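Local coordinates for protein RickCE (Rickettsia bellii, PDB 5HAM) that probably acts as a bacterial effector deubiquitinase, its CE-clan protease domain cleaving ubiquitin from other proteins, at residues D6-T10 / Q208-V213; I14-L18 / T215-I220. All coordinates share one frame; numbering follows the deposited sequence.

Contact 1. Residues D6-T10 / Q208-V213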
loop_
_atom_site.group_PDB
_atom_site.type_symbol
_atom_site.label_atom_id
_atom_site.label_comp_id
_atom_site.label_asym_id
_atom_site.label_seq_id
_atom_site.Cartn_x
_atom_site.Cartn_y
_atom_site.Cartn_z
ATOM N N ASP A 6 -9.182 -10.239 7.514
ATOM C CA ASP A 6 -9.212 -11.503 8.244
ATOM C C ASP A 6 -7.824 -12.137 8.251
ATOM O O ASP A 6 -7.003 -11.856 9.124
ATOM C CB ASP A 6 -10.229 -12.440 7.598
ATOM C CG ASP A 6 -11.402 -11.688 7.008
ATOM O OD1 ASP A 6 -11.904 -12.133 5.949
ATOM O OD2 ASP A 6 -11.799 -10.643 7.583
ATOM N N TYR A 7 -7.560 -12.991 7.271
ATOM C CA TYR A 7 -6.186 -13.354 6.998
ATOM C C TYR A 7 -5.378 -12.090 6.674
ATOM O O TYR A 7 -4.257 -11.951 7.139
ATOM C CB TYR A 7 -6.075 -14.381 5.864
ATOM C CG TYR A 7 -5.627 -15.709 6.388
ATOM C CD1 TYR A 7 -5.532 -15.911 7.749
ATOM C CD2 TYR A 7 -5.277 -16.754 5.546
ATOM C CE1 TYR A 7 -5.129 -17.114 8.279
ATOM C CE2 TYR A 7 -4.853 -17.974 6.074
ATOM C CZ TYR A 7 -4.787 -18.135 7.450
ATOM O OH TYR A 7 -4.392 -19.303 8.042
ATOM N N TRP A 8 -5.955 -11.165 5.902
ATOM C CA TRP A 8 -5.200 -10.008 5.420
ATOM C C TRP A 8 -4.889 -9.037 6.540
ATOM O O TRP A 8 -5.787 -8.575 7.228
ATOM C CB TRP A 8 -5.923 -9.289 4.275
ATOM C CG TRP A 8 -6.102 -10.151 3.056
ATOM C CD1 TRP A 8 -6.264 -11.510 3.028
ATOM C CD2 TRP A 8 -6.128 -9.719 1.691
ATOM N NE1 TRP A 8 -6.401 -11.949 1.736
ATOM C CE2 TRP A 8 -6.317 -10.869 0.891
ATOM C CE3 TRP A 8 -6.025 -8.471 1.065
ATOM C CZ2 TRP A 8 -6.394 -10.809 -0.503
ATOM C CZ3 TRP A 8 -6.095 -8.410 -0.319
ATOM C CH2 TRP A 8 -6.278 -9.576 -1.089
ATOM N N TYR A 9 -3.605 -8.742 6.717
ATOM C CA TYR A 9 -3.161 -7.780 7.719
ATOM C C TYR A 9 -3.635 -6.388 7.357
ATOM O O TYR A 9 -3.685 -6.025 6.184
ATOM C CB TYR A 9 -1.632 -7.714 7.800
ATOM C CG TYR A 9 -0.942 -8.833 8.520
ATOM C CD1 TYR A 9 -1.516 -10.086 8.624
ATOM C CD2 TYR A 9 0.305 -8.635 9.092
ATOM C CE1 TYR A 9 -0.865 -11.115 9.285
ATOM C CE2 TYR A 9 0.961 -9.652 9.760
ATOM C CZ TYR A 9 0.376 -10.889 9.852
ATOM O OH TYR A 9 1.030 -11.904 10.505
ATOM N N THR A 10 -3.948 -5.594 8.367
ATOM C CA THR A 10 -4.177 -4.182 8.140
ATOM C C THR A 10 -2.960 -3.421 8.647
ATOM O O THR A 10 -2.091 -3.998 9.309
ATOM C CB THR A 10 -5.394 -3.718 8.906
ATOM O OG1 THR A 10 -5.056 -3.637 10.294
ATOM C CG2 THR A 10 -6.510 -4.724 8.729
ATOM N N GLN A 208 -1.706 -13.250 -1.618
ATOM C CA GLN A 208 -1.804 -11.866 -1.184
ATOM C C GLN A 208 -2.123 -11.788 0.312
ATOM O O GLN A 208 -1.837 -10.792 0.961
ATOM C CB GLN A 208 -2.833 -11.076 -2.013
ATOM C CG GLN A 208 -2.860 -9.587 -1.671
ATOM C CD GLN A 208 -3.193 -8.719 -2.862
ATOM O OE1 GLN A 208 -3.137 -9.172 -4.010
ATOM N NE2 GLN A 208 -3.552 -7.462 -2.598
ATOM N N SER A 209 -2.694 -12.850 0.862
ATOM C CA SER A 209 -2.934 -12.902 2.298
ATOM C C SER A 209 -1.624 -12.813 3.088
ATOM O O SER A 209 -1.610 -12.360 4.230
ATOM C CB SER A 209 -3.679 -14.187 2.672
ATOM O OG SER A 209 -2.998 -15.325 2.172
ATOM N N ALA A 210 -0.529 -13.248 2.475
ATOM C CA ALA A 210 0.734 -13.360 3.193
ATOM C C ALA A 210 1.587 -12.090 3.130
ATOM O O ALA A 210 2.589 -11.992 3.847
ATOM C CB ALA A 210 1.530 -14.586 2.717
ATOM N N CYS A 211 1.177 -11.124 2.300
ATOM C CA CYS A 211 1.885 -9.831 2.177
ATOM C C CYS A 211 2.208 -9.132 3.486
ATOM O O CYS A 211 3.321 -8.648 3.670
ATOM C CB CYS A 211 1.119 -8.857 1.275
ATOM S SG CYS A 211 1.162 -9.350 -0.454
ATOM N N GLY A 212 1.245 -9.067 4.397
ATOM C CA GLY A 212 1.486 -8.402 5.665
ATOM C C GLY A 212 2.412 -9.199 6.571
ATOM O O GLY A 212 3.206 -8.623 7.334
ATOM N N VAL A 213 2.318 -10.526 6.486
ATOM C CA VAL A 213 3.166 -11.387 7.296
ATOM C C VAL A 213 4.633 -11.116 6.968
ATOM O O VAL A 213 5.440 -10.857 7.863
ATOM C CB VAL A 213 2.846 -12.891 7.062
ATOM C CG1 VAL A 213 3.545 -13.747 8.093
ATOM C CG2 VAL A 213 1.345 -13.135 7.122
HETATM O O HOH W 1 -1.564 -9.695 4.864
#
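Trp8 turns its indole CG anti to its own carbonyl carbon (chi1 -62°), while Gln208 sends CG anti to its backbone N (chi1 -174°), and the glutamine comes to lie over one face of the indole. Gln208 CG is 3.9 Å from the centre of the Trp8 six-membered ring, and the amide that follows is tilted 23° from the ring plane. Ser209 CA makes the same kind of CH-pi contact over the five-membered ring. One residue on, Tyr9 packs against Gly212 and Val213. The missing side chain of Gly212 makes room for Tyr9 CB. Farther out on the ring, Tyr9 CD2 comes to 3.3 Å from Gly212 C, and Tyr9 CZ lies 3.7 Å from Val213 CG2. The Tyr9 hydroxyl is hydrogen-bonded to His246 on helix 238-251. Between the backbones sits one water, which accepts from Tyr9 N at 2.9 Å and from Gly212 N at 2.9 Å and donates to Ser209 O at 2.7 Å. The direct contacts are thus CH-pi and van der Waals contacts of the rings on side chains and backbone, and a single water, bridging three backbone groups, supplies the polar link between the two segments.

Contact 2. Residues I14-L18 / T215-I220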
loop_
_atom_site.group_PDB
_atom_site.type_symbol
_atom_site.label_atom_id
_atom_site.label_comp_id
_atom_site.label_asym_id
_atom_site.label_seq_id
_atom_site.Cartn_x
_atom_site.Cartn_y
_atom_site.Cartn_z
ATOM N N ILE A 14 0.488 -4.380 11.226
ATOM C CA ILE A 14 1.830 -4.242 10.687
ATOM C C ILE A 14 2.632 -3.275 11.565
ATOM O O ILE A 14 3.743 -3.575 11.986
ATOM C CB ILE A 14 1.769 -3.783 9.227
ATOM C CG1 ILE A 14 1.248 -4.930 8.361
ATOM C CG2 ILE A 14 3.132 -3.334 8.735
ATOM C CD1 ILE A 14 0.964 -4.528 6.937
ATOM N N THR A 15 2.016 -2.142 11.875
ATOM C CA THR A 15 2.612 -1.109 12.714
ATOM C C THR A 15 2.935 -1.623 14.118
ATOM O O THR A 15 4.026 -1.392 14.617
ATOM C CB THR A 15 1.689 0.137 12.758
ATOM O OG1 THR A 15 1.705 0.760 11.467
ATOM C CG2 THR A 15 2.169 1.133 13.748
ATOM N N HIS A 16 2.003 -2.341 14.736
ATOM C CA HIS A 16 2.226 -2.898 16.077
ATOM C C HIS A 16 3.310 -3.967 16.096
ATOM O O HIS A 16 4.173 -3.984 16.974
ATOM C CB HIS A 16 0.945 -3.520 16.637
ATOM C CG HIS A 16 -0.164 -2.542 16.841
ATOM N ND1 HIS A 16 -1.469 -2.924 17.069
ATOM C CD2 HIS A 16 -0.163 -1.185 16.842
ATOM C CE1 HIS A 16 -2.221 -1.850 17.203
ATOM N NE2 HIS A 16 -1.459 -0.785 17.065
ATOM N N LEU A 17 3.229 -4.884 15.140
ATOM C CA LEU A 17 4.217 -5.932 15.007
ATOM C C LEU A 17 5.617 -5.344 14.840
ATOM O O LEU A 17 6.573 -5.833 15.446
ATOM C CB LEU A 17 3.859 -6.829 13.828
ATOM C CG LEU A 17 2.746 -7.790 14.224
ATOM C CD1 LEU A 17 2.093 -8.414 12.996
ATOM C CD2 LEU A 17 3.341 -8.835 15.155
ATOM N N LEU A 18 5.728 -4.288 14.040
ATOM C CA LEU A 18 7.022 -3.662 13.788
ATOM C C LEU A 18 7.541 -2.975 15.035
ATOM O O LEU A 18 8.676 -3.204 15.458
ATOM C CB LEU A 18 6.935 -2.656 12.643
ATOM C CG LEU A 18 6.906 -3.259 11.237
ATOM C CD1 LEU A 18 6.600 -2.176 10.218
ATOM C CD2 LEU A 18 8.221 -3.950 10.926
ATOM N N THR A 215 5.890 -8.557 5.004
ATOM C CA THR A 215 6.198 -7.148 5.168
ATOM C C THR A 215 6.817 -6.920 6.542
ATOM O O THR A 215 7.826 -6.237 6.678
ATOM C CB THR A 215 4.929 -6.286 5.032
ATOM O OG1 THR A 215 4.562 -6.205 3.651
ATOM C CG2 THR A 215 5.167 -4.872 5.568
ATOM N N VAL A 216 6.220 -7.523 7.558
ATOM C CA VAL A 216 6.700 -7.334 8.909
ATOM C C VAL A 216 8.070 -7.974 9.069
ATOM O O VAL A 216 9.008 -7.345 9.557
ATOM C CB VAL A 216 5.713 -7.934 9.946
ATOM C CG1 VAL A 216 6.361 -8.023 11.350
ATOM C CG2 VAL A 216 4.385 -7.138 9.961
ATOM N N ASP A 217 8.185 -9.225 8.655
ATOM C CA ASP A 217 9.439 -9.938 8.819
ATOM C C ASP A 217 10.580 -9.311 8.004
ATOM O O ASP A 217 11.697 -9.156 8.513
ATOM C CB ASP A 217 9.267 -11.406 8.469
ATOM C CG ASP A 217 10.361 -12.272 9.070
ATOM O OD1 ASP A 217 10.272 -12.592 10.278
ATOM O OD2 ASP A 217 11.300 -12.638 8.328
ATOM N N ASN A 218 10.296 -8.937 6.760
ATOM C CA ASN A 218 11.306 -8.291 5.913
ATOM C C ASN A 218 11.754 -6.959 6.499
ATOM O O ASN A 218 12.952 -6.696 6.595
ATOM C CB ASN A 218 10.810 -8.091 4.471
ATOM C CG ASN A 218 10.508 -9.405 3.778
ATOM O OD1 ASN A 218 11.079 -10.438 4.124
ATOM N ND2 ASN A 218 9.612 -9.375 2.795
ATOM N N GLY A 219 10.795 -6.131 6.908
ATOM C CA GLY A 219 11.106 -4.817 7.454
ATOM C C GLY A 219 12.017 -4.911 8.659
ATOM O O GLY A 219 13.045 -4.246 8.732
ATOM N N ILE A 220 11.645 -5.767 9.597
ATOM C CA ILE A 220 12.471 -6.041 10.764
ATOM C C ILE A 220 13.876 -6.515 10.398
ATOM O O ILE A 220 14.875 -6.006 10.918
ATOM C CB ILE A 220 11.806 -7.106 11.622
ATOM C CG1 ILE A 220 10.516 -6.545 12.203
ATOM C CG2 ILE A 220 12.731 -7.553 12.726
ATOM C CD1 ILE A 220 9.711 -7.564 12.913
#
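Val216 wedges its two methyls against Ile14 and Leu17, and it loses more surface here than any other residue of the two helical segments. With CG1 anti to the backbone N (chi1 167°), both methyls touch helix 11-20. CG1 abuts Leu17 CB at 3.7 Å, and Val216 CG2 reaches in beside the Ile14 backbone, 3.9 Å from Ile14 CA. The Leu17 and Val216 side chains cross at about a right angle.

Leu18 is the second large contributor. Its CB leaves the helix alongside the partner, but the CD2 branch reaches across and touches two points one helical turn apart, 3.7 Å from Val216 O and 3.7 Å from Ile220 CG1. The isoleucine thus meets Leu18 through its CG1 arm, and the carbonyl CD2 rests against is already bonded within its own helix, to Ile220 N. Gly219 lies in the same turn and adds no side chain under the leucine.

Ile14 comes third. Besides meeting Val216, it sets CG2 against Thr215 CG2 at 4.1 Å. A chi1 of -75° places that threonine methyl anti to the backbone N; Thr215 OG1 is hydrogen-bonded to Cys211 O, back along its own helix.

The segment axes approach to 9.6 Å, and their N-to-C directions are 38° apart, so the helices run roughly alongside each other. All six touching residues are buried, and their side chains meet through carbon atoms alone, with two backbone carbonyls also touched. Around it, Ile14 and Leu18 also rest on Pro139 of strand 135-141, Thr215 touches Trp147 and Val149 of strand 147-155, and Leu17 and Val216 meet His246 of helix 238-251, placing the helix pair between the central sheet and that third helix.

How the contacts relate
The modelled chain starts with the loop 6-10 of contact 1 and turns straight into helix 11-20, whose residues 14-18 serve contact 2. Nearly two hundred residues follow, with the long helices and all five strands of the sheet, before 208-213 returns to close contact 1 and 215-220 closes contact 2. The two closures therefore cross, each N-terminal segment meeting its partner in the same order along the chain. Both draw on helix 211-223, and their centres lie about 12 Å apart. Tyr9 joins them: its CE2 is 3.6 Å from Leu17 CD1. Together they bind the N-terminal arm to a helix of the catalytic domain.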